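Local coordinates for protein CRISPR-associated endonuclease C2c1 (Alicyclobacillus acidoterrestris, PDB 5U31) that cuts invading DNA as an RNA-guided CRISPR endonuclease, recognising a protospacer adjacent motif and cleaving with a RuvC nuclease domain, at residues Val135-Gly139 with Thr176-Arg181; Leu103-Leu107 with Phe125-Leu129. The protein carries 3 engineered substitutions. All coordinates share one frame; numbering follows the deposited sequence.

Both contacts belong to the REC1 (Helical-1) domain, and their centres lie about 10 Å apart on the same side of the chain's centre. Along the sequence they come in series: contact 2 pairs helix 93-107 with helix 118-130, and contact 1 then joins the loop that follows helix 118-130 to the start of helix 176-185. The two meet directly. Thr-176 CG2 packs 3.6 Å from Phe-125 CZ, and Gly-136 O lies against Pro-128 CG. Helix 118-130 is thus shared ground: residues 119-123 bind the protospacer adjacent motif, its later turns pack in contact 2, and the loop beyond it reaches DNA phosphates.

Contact 1: Val135-Gly139 with Thr176-Arg181; sequences VGGLG and TADVLR. With nucleotides of chain D.
Leu-180 reaches from the helix that starts at Thr-176 into the glycine loop 135-139, and its side chain can be followed outward. Its CB already touches the loop, 4.0 Å from Leu-138 CD2. CG sits on the side of the backbone N (chi1 -72°), and the chain then runs extended to CD1, which ends 3.4 Å from Gly-136 O and 3.7 Å from Gly-137 CA. The other branch, CD2, turns to Pro-128 on helix 118-130. With no side chain on Gly-137, the methyl packs directly on the loop backbone, which turns there with a positive phi.

On its other side the turn, part of the REC1 domain, meets the DNA backbone through main-chain amides. Val-135 N donates to OP1 of DT6 of chain D at 2.8 Å (N-H...O 159°), and Gly-137 N donates to OP2 of DT7 of chain D at 2.9 Å (168°). Two successive phosphates of one DNA strand each accept a main-chain N-H bond, the one from Gly-137 the straighter. Because backbone groups and phosphates make these bonds, they do not read the bases.

Across the contact itself there is no hydrogen bond. Leu-138 crosses Leu-180 at a slant and presents CD2 to the helix, 4.0 Å from Ala-177 O and near Ala-177 CB. The same methyl lies over one face of the Arg-181 guanidinium, 4.3 Å above its plane and displaced toward the rim; a bend at chi3 brings that group nearer the loop than the direction of its CB would suggest. Ala-177 CB and Thr-176 CG2 both approach Gly-137 O, Ala-177 CB at 4.0 Å. Thr-176 OG1, on the branch not facing Gly-137 O, is hydrogen-bonded to Lys-124 NZ.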
ATOM      1  N   VAL A 135     -42.829  22.208   4.486  1.00 35.82           N
ATOM      2  CA  VAL A 135     -43.763  21.175   4.912  1.00 32.06           C
ATOM      3  C   VAL A 135     -43.175  19.784   4.767  1.00 35.70           C
ATOM      4  O   VAL A 135     -43.862  18.797   5.046  1.00 49.55           O
ATOM      5  CB  VAL A 135     -45.094  21.270   4.140  1.00 32.75           C
ATOM      6  CG1 VAL A 135     -46.236  20.789   5.000  1.00 33.98           C
ATOM      7  CG2 VAL A 135     -45.344  22.697   3.688  1.00 61.47           C
ATOM      8  N   GLY A 136     -41.928  19.676   4.331  1.00 31.28           N
ATOM      9  CA  GLY A 136     -41.296  18.381   4.208  1.00 32.03           C
ATOM     10  C   GLY A 136     -41.006  17.735   5.550  1.00 31.05           C
ATOM     11  O   GLY A 136     -41.002  18.379   6.601  1.00 30.85           O
ATOM     12  N   GLY A 137     -40.751  16.429   5.492  1.00 30.86           N
ATOM     13  CA  GLY A 137     -40.517  15.584   6.656  1.00 39.01           C
ATOM     14  C   GLY A 137     -41.778  15.178   7.381  1.00 40.54           C
ATOM     15  O   GLY A 137     -41.845  14.089   7.961  1.00 53.42           O
ATOM     16  N   LEU A 138     -42.789  16.047   7.361  1.00 31.91           N
ATOM     17  CA  LEU A 138     -44.093  15.718   7.912  1.00 36.97           C
ATOM     18  C   LEU A 138     -44.776  14.742   6.964  1.00 42.53           C
ATOM     19  O   LEU A 138     -44.115  14.125   6.120  1.00 58.49           O
ATOM     20  CB  LEU A 138     -44.910  16.993   8.119  1.00 44.81           C
ATOM     21  CG  LEU A 138     -44.126  18.161   8.746  1.00 32.31           C
ATOM     22  CD1 LEU A 138     -44.865  19.490   8.695  1.00 32.58           C
ATOM     23  CD2 LEU A 138     -43.734  17.835  10.180  1.00 45.82           C
ATOM     24  N   GLY A 139     -46.087  14.586   7.082  1.00 34.43           N
ATOM     25  CA  GLY A 139     -46.783  13.693   6.172  1.00 50.96           C
ATOM     26  C   GLY A 139     -47.832  14.411   5.355  1.00 50.73           C
ATOM     27  O   GLY A 139     -48.858  13.830   4.984  1.00 64.96           O
ATOM     28  N   THR A 176     -38.873  11.638  12.547  1.00 38.01           N
ATOM     29  CA  THR A 176     -38.643  12.910  11.866  1.00 34.85           C
ATOM     30  C   THR A 176     -39.795  13.880  12.101  1.00 37.41           C
ATOM     31  O   THR A 176     -39.580  15.038  12.477  1.00 32.81           O
ATOM     32  CB  THR A 176     -38.453  12.684  10.369  1.00 39.86           C
ATOM     33  OG1 THR A 176     -37.416  11.720  10.154  1.00 62.08           O
ATOM     34  CG2 THR A 176     -38.079  13.986   9.694  1.00 33.35           C
ATOM     35  N   ALA A 177     -41.028  13.421  11.879  1.00 31.74           N
ATOM     36  CA  ALA A 177     -42.178  14.311  11.977  1.00 32.13           C
ATOM     37  C   ALA A 177     -42.337  14.856  13.386  1.00 32.37           C
ATOM     38  O   ALA A 177     -42.726  16.016  13.568  1.00 39.23           O
ATOM     39  CB  ALA A 177     -43.444  13.581  11.537  1.00 38.97           C
ATOM     40  N   ASP A 178     -42.037  14.043  14.399  1.00 43.24           N
ATOM     41  CA  ASP A 178     -42.187  14.517  15.771  1.00 43.82           C
ATOM     42  C   ASP A 178     -41.089  15.507  16.138  1.00 32.40           C
ATOM     43  O   ASP A 178     -41.363  16.539  16.762  1.00 43.66           O
ATOM     44  CB  ASP A 178     -42.206  13.338  16.742  1.00 50.44           C
ATOM     45  CG  ASP A 178     -43.463  12.496  16.614  1.00 62.17           C
ATOM     46  OD1 ASP A 178     -43.469  11.548  15.799  1.00 63.57           O
ATOM     47  OD2 ASP A 178     -44.448  12.784  17.326  1.00 71.96           O
ATOM     48  N   VAL A 179     -39.844  15.217  15.755  1.00 31.85           N
ATOM     49  CA  VAL A 179     -38.760  16.161  16.014  1.00 31.43           C
ATOM     50  C   VAL A 179     -39.033  17.488  15.322  1.00 31.24           C
ATOM     51  O   VAL A 179     -38.859  18.560  15.914  1.00 31.27           O
ATOM     52  CB  VAL A 179     -37.408  15.567  15.579  1.00 30.90           C
ATOM     53  CG1 VAL A 179     -36.353  16.657  15.532  1.00 30.47           C
ATOM     54  CG2 VAL A 179     -36.986  14.464  16.531  1.00 31.15           C
ATOM     55  N   LEU A 180     -39.473  17.438  14.063  1.00 31.11           N
ATOM     56  CA  LEU A 180     -39.788  18.668  13.343  1.00 31.01           C
ATOM     57  C   LEU A 180     -40.883  19.450  14.050  1.00 38.75           C
ATOM     58  O   LEU A 180     -40.760  20.664  14.258  1.00 46.94           O
ATOM     59  CB  LEU A 180     -40.201  18.348  11.909  1.00 30.93           C
ATOM     60  CG  LEU A 180     -39.074  17.884  10.993  1.00 31.15           C
ATOM     61  CD1 LEU A 180     -39.617  17.593   9.609  1.00 30.47           C
ATOM     62  CD2 LEU A 180     -37.981  18.938  10.946  1.00 29.98           C
ATOM     63  N   ARG A 181     -41.966  18.772  14.434  1.00 32.06           N
ATOM     64  CA  ARG A 181     -43.048  19.463  15.121  1.00 32.62           C
ATOM     65  C   ARG A 181     -42.593  19.989  16.475  1.00 39.58           C
ATOM     66  O   ARG A 181     -43.021  21.067  16.901  1.00 45.10           O
ATOM     67  CB  ARG A 181     -44.257  18.543  15.269  1.00 33.24           C
ATOM     68  CG  ARG A 181     -45.067  18.397  13.997  1.00 37.14           C
ATOM     69  CD  ARG A 181     -46.383  17.690  14.268  1.00 69.68           C
ATOM     70  NE  ARG A 181     -46.400  16.322  13.757  1.00 81.84           N
ATOM     71  CZ  ARG A 181     -46.970  15.961  12.612  1.00 80.63           C
ATOM     72  NH1 ARG A 181     -46.941  14.692  12.226  1.00 74.56           N
ATOM     73  NH2 ARG A 181     -47.574  16.869  11.854  1.00 74.93           N
TER
ATOM     74  P    DT D   6     -41.042  21.358   1.202  1.00 42.50           P
ATOM     75  OP1  DT D   6     -42.365  21.668   1.788  1.00 43.85           O
ATOM     76  OP2  DT D   6     -39.787  21.487   1.988  1.00 30.63           O
ATOM     77  O5'  DT D   6     -41.078  19.861   0.639  1.00 31.33           O
ATOM     78  C5'  DT D   6     -42.198  19.401  -0.071  1.00 31.95           C
ATOM     79  C4'  DT D   6     -41.927  18.028  -0.643  1.00 31.97           C
ATOM     80  O4'  DT D   6     -40.946  18.121  -1.686  1.00 31.74           O
ATOM     81  C3'  DT D   6     -41.329  17.035   0.341  1.00 31.56           C
ATOM     82  O3'  DT D   6     -42.352  16.281   0.949  1.00 31.99           O
ATOM     83  C2'  DT D   6     -40.421  16.149  -0.532  1.00 34.55           C
ATOM     84  C1'  DT D   6     -40.460  16.827  -1.904  1.00 31.61           C
ATOM     85  N1   DT D   6     -39.138  16.900  -2.566  1.00 31.18           N
ATOM     86  C2   DT D   6     -38.926  16.154  -3.696  1.00 31.40           C
ATOM     87  O2   DT D   6     -39.782  15.444  -4.191  1.00 37.39           O
ATOM     88  N3   DT D   6     -37.674  16.270  -4.236  1.00 31.02           N
ATOM     89  C4   DT D   6     -36.632  17.042  -3.765  1.00 30.47           C
ATOM     90  O4   DT D   6     -35.541  17.080  -4.327  1.00 30.22           O
ATOM     91  C5   DT D   6     -36.917  17.797  -2.564  1.00 30.28           C
ATOM     92  C7   DT D   6     -35.862  18.670  -1.953  1.00 29.77           C
ATOM     93  C6   DT D   6     -38.144  17.693  -2.029  1.00 30.63           C
ATOM     94  P    DT D   7     -41.987  15.150   2.030  1.00 32.38           P
ATOM     95  OP1  DT D   7     -43.214  14.891   2.819  1.00 35.03           O
ATOM     96  OP2  DT D   7     -40.736  15.542   2.718  1.00 35.00           O
ATOM     97  O5'  DT D   7     -41.711  13.853   1.141  1.00 31.89           O
ATOM     98  C5'  DT D   7     -42.770  13.262   0.427  1.00 32.59           C
ATOM     99  C4'  DT D   7     -42.261  12.133  -0.434  1.00 32.71           C
ATOM    100  O4'  DT D   7     -41.248  12.645  -1.343  1.00 34.30           O
ATOM    101  C3'  DT D   7     -41.597  10.981   0.337  1.00 32.36           C
ATOM    102  O3'  DT D   7     -42.033   9.733  -0.201  1.00 34.83           O
ATOM    103  C2'  DT D   7     -40.112  11.217   0.080  1.00 36.70           C
ATOM    104  C1'  DT D   7     -40.155  11.767  -1.332  1.00 39.53           C
ATOM    105  N1   DT D   7     -38.928  12.505  -1.716  1.00 40.70           N
ATOM    106  C2   DT D   7     -38.308  12.204  -2.907  1.00 41.61           C
ATOM    107  O2   DT D   7     -38.721  11.360  -3.682  1.00 44.01           O
ATOM    108  N3   DT D   7     -37.178  12.927  -3.161  1.00 30.76           N
ATOM    109  C4   DT D   7     -36.615  13.900  -2.361  1.00 30.27           C
ATOM    110  O4   DT D   7     -35.595  14.492  -2.676  1.00 33.43           O
ATOM    111  C5   DT D   7     -37.310  14.169  -1.128  1.00 30.28           C
ATOM    112  C7   DT D   7     -36.783  15.202  -0.180  1.00 29.85           C
ATOM    113  C6   DT D   7     -38.417  13.460  -0.862  1.00 31.52           C
TER

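Contact 2: Leu103-Leu107 with Phe125-Leu129; sequences LYELL and FLSPL
Leu-107 and Phe-125 make the one CH-pi contact between these helices. Leu-107 CD2 lies over a face of the ring, 3.9 Å from its centroid and 28° off the normal, displaced toward the CG end, so the methyl also meets Phe-125 CB.

Two further leucines pack on the ring by ordinary apolar contact. Leu-106 crosses Phe-125 at about a right angle, with its CB 3.9 Å from Phe-125 CZ and CD1 close to the same atom. Leu-103 and Phe-125 pass each other pointing opposite ways, which leaves Leu-103 CD1 4.1 Å from Phe-125 CE2.

Leucine-leucine contacts form the remaining group. Leu-129 meets two partners tip to tip, one with each branch: its CD2 is 3.9 Å from Leu-103 CD2, and its CD1 is 4.1 Å from Leu-107 CD1. With CG trans to the backbone N (chi1 -179°), Leu-103 extends far enough to touch both Phe-125 and Leu-129.

The segment axes approach no closer than 12.9 Å and run nearly antiparallel at 155°, so long side chains bridge the interval. Neighbouring helices add to the packing: Leu-41 of helix 17-45 touches Leu-107, and Val-179 of helix 176-185 touches Leu-106. Segment 125-129 is kinked around Ser-127 and Pro-128, yet Leu-129 N still bonds to Phe-125 O.

No hydrogen bond or salt bridge crosses the interface, so what holds these two segments together is probably dispersion between methyl groups and the ring and burial of apolar surface, with little directional constraint.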
ATOM      1  N   LEU A 103     -32.305  15.383  16.798  1.00 29.87           N
ATOM      2  CA  LEU A 103     -32.112  15.811  15.419  1.00 29.56           C
ATOM      3  C   LEU A 103     -30.772  15.338  14.880  1.00 31.24           C
ATOM      4  O   LEU A 103     -30.692  14.826  13.756  1.00 35.73           O
ATOM      5  CB  LEU A 103     -32.216  17.332  15.329  1.00 29.32           C
ATOM      6  CG  LEU A 103     -32.063  17.931  13.935  1.00 28.92           C
ATOM      7  CD1 LEU A 103     -33.206  17.495  13.046  1.00 28.99           C
ATOM      8  CD2 LEU A 103     -32.002  19.435  14.022  1.00 28.94           C
ATOM      9  N   TYR A 104     -29.708  15.493  15.669  1.00 29.67           N
ATOM     10  CA  TYR A 104     -28.383  15.115  15.194  1.00 28.66           C
ATOM     11  C   TYR A 104     -28.321  13.636  14.851  1.00 28.63           C
ATOM     12  O   TYR A 104     -27.717  13.249  13.845  1.00 37.05           O
ATOM     13  CB  TYR A 104     -27.327  15.459  16.235  1.00 28.82           C
ATOM     14  CG  TYR A 104     -25.953  15.015  15.812  1.00 31.26           C
ATOM     15  CD1 TYR A 104     -25.264  15.697  14.819  1.00 28.16           C
ATOM     16  CD2 TYR A 104     -25.348  13.908  16.392  1.00 28.72           C
ATOM     17  CE1 TYR A 104     -24.010  15.293  14.418  1.00 27.96           C
ATOM     18  CE2 TYR A 104     -24.092  13.499  15.995  1.00 29.19           C
ATOM     19  CZ  TYR A 104     -23.428  14.195  15.007  1.00 28.12           C
ATOM     20  OH  TYR A 104     -22.177  13.797  14.606  1.00 35.69           O
ATOM     21  N   GLU A 105     -28.943  12.789  15.671  1.00 29.05           N
ATOM     22  CA  GLU A 105     -28.925  11.360  15.400  1.00 29.12           C
ATOM     23  C   GLU A 105     -29.781  10.993  14.193  1.00 35.49           C
ATOM     24  O   GLU A 105     -29.615   9.900  13.642  1.00 37.56           O
ATOM     25  CB  GLU A 105     -29.371  10.594  16.643  1.00 29.70           C
ATOM     26  CG  GLU A 105     -28.471  10.838  17.845  1.00 29.93           C
ATOM     27  CD  GLU A 105     -28.986  10.190  19.120  1.00 37.61           C
ATOM     28  OE1 GLU A 105     -30.057   9.548  19.073  1.00 35.21           O
ATOM     29  OE2 GLU A 105     -28.317  10.319  20.170  1.00 31.54           O
ATOM     30  N   LEU A 106     -30.688  11.878  13.767  1.00 28.96           N
ATOM     31  CA  LEU A 106     -31.401  11.666  12.511  1.00 31.29           C
ATOM     32  C   LEU A 106     -30.575  12.121  11.316  1.00 28.37           C
ATOM     33  O   LEU A 106     -30.656  11.515  10.242  1.00 29.88           O
ATOM     34  CB  LEU A 106     -32.741  12.409  12.518  1.00 29.11           C
ATOM     35  CG  LEU A 106     -33.810  11.991  13.528  1.00 29.68           C
ATOM     36  CD1 LEU A 106     -35.041  12.855  13.378  1.00 29.90           C
ATOM     37  CD2 LEU A 106     -34.166  10.538  13.359  1.00 29.96           C
ATOM     38  N   LEU A 107     -29.783  13.180  11.487  1.00 28.13           N
ATOM     39  CA  LEU A 107     -28.953  13.687  10.403  1.00 27.74           C
ATOM     40  C   LEU A 107     -27.702  12.844  10.193  1.00 38.17           C
ATOM     41  O   LEU A 107     -27.220  12.730   9.061  1.00 37.59           O
ATOM     42  CB  LEU A 107     -28.568  15.143  10.681  1.00 27.65           C
ATOM     43  CG  LEU A 107     -29.730  16.140  10.760  1.00 27.84           C
ATOM     44  CD1 LEU A 107     -29.287  17.476  11.328  1.00 30.03           C
ATOM     45  CD2 LEU A 107     -30.346  16.339   9.391  1.00 27.76           C
ATOM     46  N   PHE A 125     -33.995  17.112   4.960  1.00 28.40           N
ATOM     47  CA  PHE A 125     -33.972  17.996   6.114  1.00 28.39           C
ATOM     48  C   PHE A 125     -33.615  19.446   5.818  1.00 28.31           C
ATOM     49  O   PHE A 125     -33.976  20.316   6.617  1.00 32.32           O
ATOM     50  CB  PHE A 125     -32.984  17.464   7.162  1.00 28.16           C
ATOM     51  CG  PHE A 125     -33.523  16.333   7.984  1.00 28.38           C
ATOM     52  CD1 PHE A 125     -33.258  15.018   7.639  1.00 29.18           C
ATOM     53  CD2 PHE A 125     -34.294  16.584   9.105  1.00 28.69           C
ATOM     54  CE1 PHE A 125     -33.752  13.974   8.399  1.00 28.62           C
ATOM     55  CE2 PHE A 125     -34.794  15.547   9.868  1.00 28.97           C
ATOM     56  CZ  PHE A 125     -34.523  14.239   9.515  1.00 28.94           C
ATOM     57  N   LEU A 126     -32.915  19.736   4.720  1.00 28.15           N
ATOM     58  CA  LEU A 126     -32.430  21.099   4.521  1.00 28.11           C
ATOM     59  C   LEU A 126     -33.582  22.095   4.508  1.00 35.83           C
ATOM     60  O   LEU A 126     -33.535  23.125   5.190  1.00 33.42           O
ATOM     61  CB  LEU A 126     -31.616  21.202   3.230  1.00 27.98           C
ATOM     62  CG  LEU A 126     -31.035  22.600   2.991  1.00 28.01           C
ATOM     63  CD1 LEU A 126     -30.259  23.052   4.207  1.00 27.85           C
ATOM     64  CD2 LEU A 126     -30.144  22.628   1.770  1.00 37.62           C
ATOM     65  N   SER A 127     -34.640  21.794   3.751  1.00 41.77           N
ATOM     66  CA  SER A 127     -35.778  22.710   3.717  1.00 29.16           C
ATOM     67  C   SER A 127     -36.524  22.734   5.044  1.00 29.32           C
ATOM     68  O   SER A 127     -36.748  23.835   5.577  1.00 30.46           O
ATOM     69  CB  SER A 127     -36.692  22.368   2.536  1.00 40.87           C
ATOM     70  OG  SER A 127     -36.347  23.130   1.389  1.00 42.73           O
ATOM     71  N   PRO A 128     -36.916  21.600   5.642  1.00 29.36           N
ATOM     72  CA  PRO A 128     -37.567  21.678   6.959  1.00 30.09           C
ATOM     73  C   PRO A 128     -36.724  22.364   8.022  1.00 34.79           C
ATOM     74  O   PRO A 128     -37.286  22.928   8.968  1.00 55.69           O
ATOM     75  CB  PRO A 128     -37.826  20.207   7.307  1.00 29.63           C
ATOM     76  CG  PRO A 128     -37.915  19.530   6.002  1.00 29.64           C
ATOM     77  CD  PRO A 128     -36.911  20.216   5.134  1.00 29.32           C
ATOM     78  N   LEU A 129     -35.399  22.347   7.900  1.00 29.00           N
ATOM     79  CA  LEU A 129     -34.560  23.004   8.892  1.00 28.89           C
ATOM     80  C   LEU A 129     -34.174  24.430   8.512  1.00 37.78           C
ATOM     81  O   LEU A 129     -33.686  25.169   9.373  1.00 53.45           O
ATOM     82  CB  LEU A 129     -33.291  22.189   9.149  1.00 28.54           C
ATOM     83  CG  LEU A 129     -33.433  20.765   9.693  1.00 28.54           C
ATOM     84  CD1 LEU A 129     -32.066  20.142   9.840  1.00 28.22           C
ATOM     85  CD2 LEU A 129     -34.162  20.752  11.015  1.00 28.89           C
TER